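PDB 3RCY: mandelate racemase/muconate lactonizing enzyme-like protein from Roseovarius sp. TM1035, which probably catalyses a magnesium-dependent reaction begun by taking a proton beside a substrate carboxylate, as enolase-superfamily relatives do, though its own substrate is not established. Local coordinates for residues F167-Y173 and F208-F214; P231-P237 and I255-E261. One frame throughout, in Å; residues are numbered along the deposited sequence.

Contact 1. Residues F167-Y173 and F208-F214; sequences FDPAGPY and FGTHGQF
Asp-168 and His-211 meet with their flat groups nearly coplanar, the carboxylate and imidazole planes only 11° apart. His-211 ND1 donates a hydrogen bond, in its ring plane, to the anti lone pair of Asp-168 OD2 at 2.6 Å. Asp-168 OD2 also takes Gln-213 NE2 on its syn lone pair at 3.0 Å, from an amide turned steeply against the carboxylate. The bend of Gln-213 at chi2 (100°) turns the amide so that NE2 also donates to Gly-171 O at 2.8 Å, while Gln-213 OE1 accepts from His-211 N at 2.7 Å. With both ends engaged, the amide's flip is fixed. Asp-168 OD1 accepts from Ala-170 N at 2.9 Å, closing an Asx turn, so the carboxylate is held at both oxygens. Tyr-173 crosses His-211 at a slant, the ring planes 27° apart but slid so far that they barely overlap, with Tyr-173 CD1 3.3 Å from His-211 CB. Phe-208 CZ comes obliquely to 3.7 Å from Pro-169 CD, and Ala-170 CB sits close to Phe-214 CZ. These are the loops following two neighbouring parallel strands of the enolase-type C-terminal barrel, at the end that holds the magnesium. Phe-167 and Phe-208 form a parallel bridge where strands 164-167 and 205-208 end; helix 183-200 packs on Phe-167 and Pro-169, and helix 216-226 covers Ala-170, Phe-208 and Phe-214.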
# COMPACT_ATOMS: atom_id res chain seq x y z
N PHE A 167 21.68 -28.87 5.05
CA PHE A 167 21.88 -29.66 3.84
C PHE A 167 21.17 -28.98 2.67
O PHE A 167 20.17 -28.28 2.88
CB PHE A 167 21.34 -31.09 4.04
CG PHE A 167 19.91 -31.14 4.54
CD1 PHE A 167 19.62 -30.99 5.90
CD2 PHE A 167 18.85 -31.30 3.64
CE1 PHE A 167 18.30 -31.01 6.36
CE2 PHE A 167 17.53 -31.32 4.08
CZ PHE A 167 17.25 -31.18 5.45
N ASP A 168 21.70 -29.17 1.47
CA ASP A 168 21.08 -28.67 0.24
C ASP A 168 21.08 -29.75 -0.82
O ASP A 168 22.10 -29.98 -1.48
CB ASP A 168 21.80 -27.42 -0.29
CG ASP A 168 21.15 -26.85 -1.57
OD1 ASP A 168 20.11 -27.38 -2.04
OD2 ASP A 168 21.69 -25.86 -2.12
N PRO A 169 19.94 -30.43 -0.99
CA PRO A 169 19.80 -31.48 -1.99
C PRO A 169 19.14 -30.99 -3.28
O PRO A 169 18.83 -31.81 -4.16
CB PRO A 169 18.86 -32.46 -1.28
CG PRO A 169 17.98 -31.57 -0.43
CD PRO A 169 18.74 -30.29 -0.15
N ALA A 170 18.94 -29.68 -3.40
CA ALA A 170 18.06 -29.10 -4.41
C ALA A 170 18.71 -28.81 -5.77
O ALA A 170 18.06 -28.28 -6.66
CB ALA A 170 17.38 -27.83 -3.86
N GLY A 171 19.98 -29.16 -5.92
CA GLY A 171 20.64 -29.07 -7.22
C GLY A 171 21.62 -27.91 -7.36
O GLY A 171 21.81 -27.14 -6.42
N PRO A 172 22.23 -27.77 -8.54
CA PRO A 172 23.33 -26.84 -8.68
C PRO A 172 22.86 -25.40 -8.82
O PRO A 172 21.79 -25.14 -9.37
CB PRO A 172 24.01 -27.29 -9.98
CG PRO A 172 22.89 -27.87 -10.80
CD PRO A 172 21.84 -28.38 -9.83
N TYR A 173 23.65 -24.48 -8.28
CA TYR A 173 23.49 -23.07 -8.58
C TYR A 173 24.33 -22.76 -9.82
O TYR A 173 25.45 -23.24 -9.94
CB TYR A 173 23.91 -22.19 -7.41
CG TYR A 173 25.16 -22.63 -6.65
CD1 TYR A 173 25.06 -23.50 -5.55
CD2 TYR A 173 26.42 -22.14 -6.99
CE1 TYR A 173 26.19 -23.89 -4.83
CE2 TYR A 173 27.57 -22.52 -6.28
CZ TYR A 173 27.44 -23.39 -5.20
OH TYR A 173 28.56 -23.77 -4.49
N PHE A 208 17.19 -26.00 5.77
CA PHE A 208 17.20 -26.25 4.34
C PHE A 208 18.10 -25.22 3.67
O PHE A 208 17.69 -24.06 3.43
CB PHE A 208 15.79 -26.26 3.75
CG PHE A 208 15.70 -27.00 2.46
CD1 PHE A 208 15.56 -28.38 2.45
CD2 PHE A 208 15.79 -26.32 1.25
CE1 PHE A 208 15.50 -29.08 1.24
CE2 PHE A 208 15.72 -27.01 0.04
CZ PHE A 208 15.58 -28.40 0.04
N GLY A 209 19.33 -25.64 3.38
CA GLY A 209 20.42 -24.72 3.08
C GLY A 209 20.62 -24.42 1.61
O GLY A 209 21.72 -24.54 1.10
N THR A 210 19.54 -24.01 0.93
CA THR A 210 19.59 -23.66 -0.50
C THR A 210 20.61 -22.54 -0.80
O THR A 210 21.00 -21.79 0.09
CB THR A 210 18.18 -23.33 -1.06
OG1 THR A 210 17.27 -23.10 0.04
CG2 THR A 210 17.64 -24.49 -1.85
N HIS A 211 21.02 -22.46 -2.06
CA HIS A 211 22.10 -21.57 -2.50
C HIS A 211 21.66 -20.55 -3.56
O HIS A 211 22.42 -20.22 -4.47
CB HIS A 211 23.26 -22.42 -3.04
CG HIS A 211 24.03 -23.14 -1.97
ND1 HIS A 211 23.61 -24.33 -1.41
CD2 HIS A 211 25.21 -22.84 -1.36
CE1 HIS A 211 24.48 -24.73 -0.51
NE2 HIS A 211 25.46 -23.84 -0.46
N GLY A 212 20.43 -20.06 -3.45
CA GLY A 212 19.93 -19.05 -4.39
C GLY A 212 19.76 -19.54 -5.82
O GLY A 212 19.90 -18.74 -6.77
N GLN A 213 19.45 -20.83 -5.99
CA GLN A 213 19.36 -21.47 -7.31
C GLN A 213 18.15 -21.02 -8.14
O GLN A 213 18.16 -21.14 -9.36
CB GLN A 213 19.22 -22.99 -7.18
CG GLN A 213 20.40 -23.73 -6.60
CD GLN A 213 20.21 -24.07 -5.14
OE1 GLN A 213 19.81 -23.22 -4.33
NE2 GLN A 213 20.50 -25.32 -4.78
N PHE A 214 17.11 -20.54 -7.47
CA PHE A 214 15.78 -20.58 -8.06
C PHE A 214 15.13 -19.26 -8.43
O PHE A 214 15.41 -18.21 -7.85
CB PHE A 214 14.84 -21.38 -7.14
CG PHE A 214 15.34 -22.76 -6.86
CD1 PHE A 214 15.50 -23.67 -7.91
CD2 PHE A 214 15.71 -23.14 -5.58
CE1 PHE A 214 16.00 -24.95 -7.68
CE2 PHE A 214 16.20 -24.42 -5.33
CZ PHE A 214 16.34 -25.32 -6.39

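Contact 2. Residues P231-P237 and I255-E261; sequences PLWYEEP and IPVATGE. With MG (magnesium ion), chain I.
Glu-235 OE2 and Glu-261 OE1 both grip one magnesium ion at 2.2 Å, and four waters complete an octahedron. The two carboxylate planes are turned by 63°; Glu-235 OE2 and Glu-261 OE1 stand 3.1 Å apart because both bind the same ion. Glu-235 OE1 forms a salt bridge with Lys-166. From the second shell, Glu-236 OE1 accepts from metal-bound water 2 at 2.7 Å, and OE2 pairs with Arg-262 and accepts a hydrogen bond from water 1. Its carboxylate stacks on that of Glu-261, planes 8° apart, two like charges that the metal and Arg-262 probably make tolerable. Putting an alanine at Glu-236 would probably leave water 2 without its acceptor and Arg-262 without its carboxylate mate. Behind the site the strands run parallel, Tyr-234 N bonding to Pro-256 O at 2.8 Å. Ala-258 CB sits over the five-membered ring of Trp-233 in a CH-pi contact, 3.8 Å from its centroid. Trp-233 CG lies between backbone N and carbonyl carbon (chi1 77°), which turns that face to the methyl. Strands 233-235 and 257-259 form a beta-alpha-beta unit of the barrel through helix 243-252, which packs on Pro-237, Val-257 and Thr-259, with strands 205-208 and 280-281 flanking the pair.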
# COMPACT_ATOMS: atom_id res chain seq x y z
N PRO A 231 10.86 -27.68 8.38
CA PRO A 231 12.23 -27.13 8.42
C PRO A 231 12.26 -25.79 9.16
O PRO A 231 11.33 -24.99 9.04
CB PRO A 231 12.58 -26.94 6.95
CG PRO A 231 11.27 -26.87 6.24
CD PRO A 231 10.33 -27.74 7.01
N LEU A 232 13.32 -25.56 9.93
CA LEU A 232 13.43 -24.33 10.72
C LEU A 232 13.63 -23.10 9.83
O LEU A 232 13.11 -22.02 10.13
CB LEU A 232 14.55 -24.45 11.77
CG LEU A 232 14.75 -23.29 12.76
CD1 LEU A 232 15.35 -23.78 14.04
CD2 LEU A 232 15.64 -22.18 12.17
N TRP A 233 14.40 -23.25 8.75
CA TRP A 233 14.53 -22.18 7.77
C TRP A 233 14.74 -22.69 6.35
O TRP A 233 15.08 -23.84 6.13
CB TRP A 233 15.60 -21.13 8.16
CG TRP A 233 17.07 -21.50 7.95
CD1 TRP A 233 17.66 -22.00 6.81
CD2 TRP A 233 18.14 -21.31 8.89
NE1 TRP A 233 19.02 -22.17 7.01
CE2 TRP A 233 19.33 -21.75 8.28
CE3 TRP A 233 18.19 -20.82 10.21
CZ2 TRP A 233 20.57 -21.72 8.93
CZ3 TRP A 233 19.43 -20.79 10.86
CH2 TRP A 233 20.60 -21.23 10.22
N TYR A 234 14.50 -21.78 5.41
CA TYR A 234 14.66 -21.97 3.98
C TYR A 234 15.66 -20.89 3.60
O TYR A 234 15.33 -19.69 3.60
CB TYR A 234 13.30 -21.75 3.30
CG TYR A 234 13.17 -22.06 1.83
CD1 TYR A 234 14.15 -22.79 1.13
CD2 TYR A 234 12.03 -21.65 1.13
CE1 TYR A 234 13.99 -23.09 -0.21
CE2 TYR A 234 11.87 -21.93 -0.21
CZ TYR A 234 12.85 -22.66 -0.88
OH TYR A 234 12.66 -22.94 -2.21
N GLU A 235 16.89 -21.31 3.30
CA GLU A 235 18.00 -20.37 3.11
C GLU A 235 18.12 -19.92 1.66
O GLU A 235 17.95 -20.72 0.74
CB GLU A 235 19.30 -21.03 3.56
CG GLU A 235 20.52 -20.12 3.55
CD GLU A 235 21.65 -20.67 4.43
OE1 GLU A 235 21.36 -21.46 5.35
OE2 GLU A 235 22.81 -20.27 4.20
N GLU A 236 18.42 -18.64 1.45
CA GLU A 236 18.66 -18.12 0.09
C GLU A 236 17.80 -18.81 -0.99
O GLU A 236 18.33 -19.47 -1.88
CB GLU A 236 20.14 -18.27 -0.28
CG GLU A 236 21.09 -17.37 0.52
CD GLU A 236 22.36 -17.06 -0.26
OE1 GLU A 236 23.09 -18.02 -0.61
OE2 GLU A 236 22.61 -15.87 -0.54
N PRO A 237 16.47 -18.68 -0.90
CA PRO A 237 15.66 -19.42 -1.89
C PRO A 237 15.82 -18.91 -3.33
O PRO A 237 15.56 -19.65 -4.29
CB PRO A 237 14.22 -19.19 -1.40
CG PRO A 237 14.30 -17.95 -0.54
CD PRO A 237 15.64 -18.00 0.11
N ILE A 255 7.58 -21.60 5.64
CA ILE A 255 8.88 -21.77 6.27
C ILE A 255 9.58 -20.41 6.38
O ILE A 255 9.54 -19.63 5.44
CB ILE A 255 9.79 -22.68 5.40
CG1 ILE A 255 9.03 -23.93 4.92
CG2 ILE A 255 11.09 -23.07 6.13
CD1 ILE A 255 9.68 -24.61 3.69
N PRO A 256 10.21 -20.12 7.54
CA PRO A 256 10.99 -18.88 7.67
C PRO A 256 12.12 -18.82 6.67
O PRO A 256 12.83 -19.81 6.45
CB PRO A 256 11.54 -18.96 9.10
CG PRO A 256 10.54 -19.81 9.83
CD PRO A 256 10.14 -20.85 8.82
N VAL A 257 12.29 -17.66 6.05
CA VAL A 257 13.35 -17.47 5.06
C VAL A 257 14.58 -16.88 5.76
O VAL A 257 14.46 -15.98 6.59
CB VAL A 257 12.87 -16.58 3.88
CG1 VAL A 257 14.05 -16.20 2.96
CG2 VAL A 257 11.77 -17.31 3.09
N ALA A 258 15.74 -17.45 5.45
CA ALA A 258 17.01 -17.00 5.98
C ALA A 258 17.88 -16.56 4.82
O ALA A 258 17.89 -17.19 3.76
CB ALA A 258 17.71 -18.13 6.76
N THR A 259 18.60 -15.47 5.01
CA THR A 259 19.52 -15.01 3.98
C THR A 259 20.58 -14.08 4.56
O THR A 259 20.44 -13.60 5.69
CB THR A 259 18.77 -14.31 2.81
OG1 THR A 259 19.56 -14.39 1.62
CG2 THR A 259 18.46 -12.83 3.14
N GLY A 260 21.63 -13.83 3.79
CA GLY A 260 22.55 -12.74 4.11
C GLY A 260 24.00 -12.94 3.73
O GLY A 260 24.78 -11.98 3.72
N GLU A 261 24.39 -14.18 3.43
CA GLU A 261 25.82 -14.46 3.25
C GLU A 261 26.45 -13.74 2.06
O GLU A 261 27.67 -13.55 2.04
CB GLU A 261 26.07 -15.96 3.14
CG GLU A 261 25.72 -16.57 1.79
CD GLU A 261 25.77 -18.08 1.84
OE1 GLU A 261 24.94 -18.68 2.56
OE2 GLU A 261 26.67 -18.67 1.18
MG MG I . 24.37 -20.77 2.72
O HOH W 1 22.62 -13.57 0.80
O HOH W 2 23.23 -20.39 0.73
O HOH W 3 25.94 -21.05 1.06
O HOH W 4 23.52 -22.82 2.52
O HOH W 5 25.95 -21.60 4.25

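The two contacts, with centres about 11 Å apart, follow one another round the barrel and are sewn together where strands 205-208 and 233-235 meet. Glu-235 N lies 2.9 Å from Phe-208 O, and Thr-210 OG1 2.6 Å from Glu-235 O, both probable hydrogen bonds, so the strand end and the loop after it, in contact 1, hold the backbone of Glu-235. Contact 2 supplies both protein ligands of the magnesium; contact 1 brings the His-211 side chain to about 5 Å from it at the nearest side-chain atom, a place consistent with a role in the active site. Phe-83 of a second subunit reaches both contacts, meeting Tyr-173, Glu-236 and Glu-261.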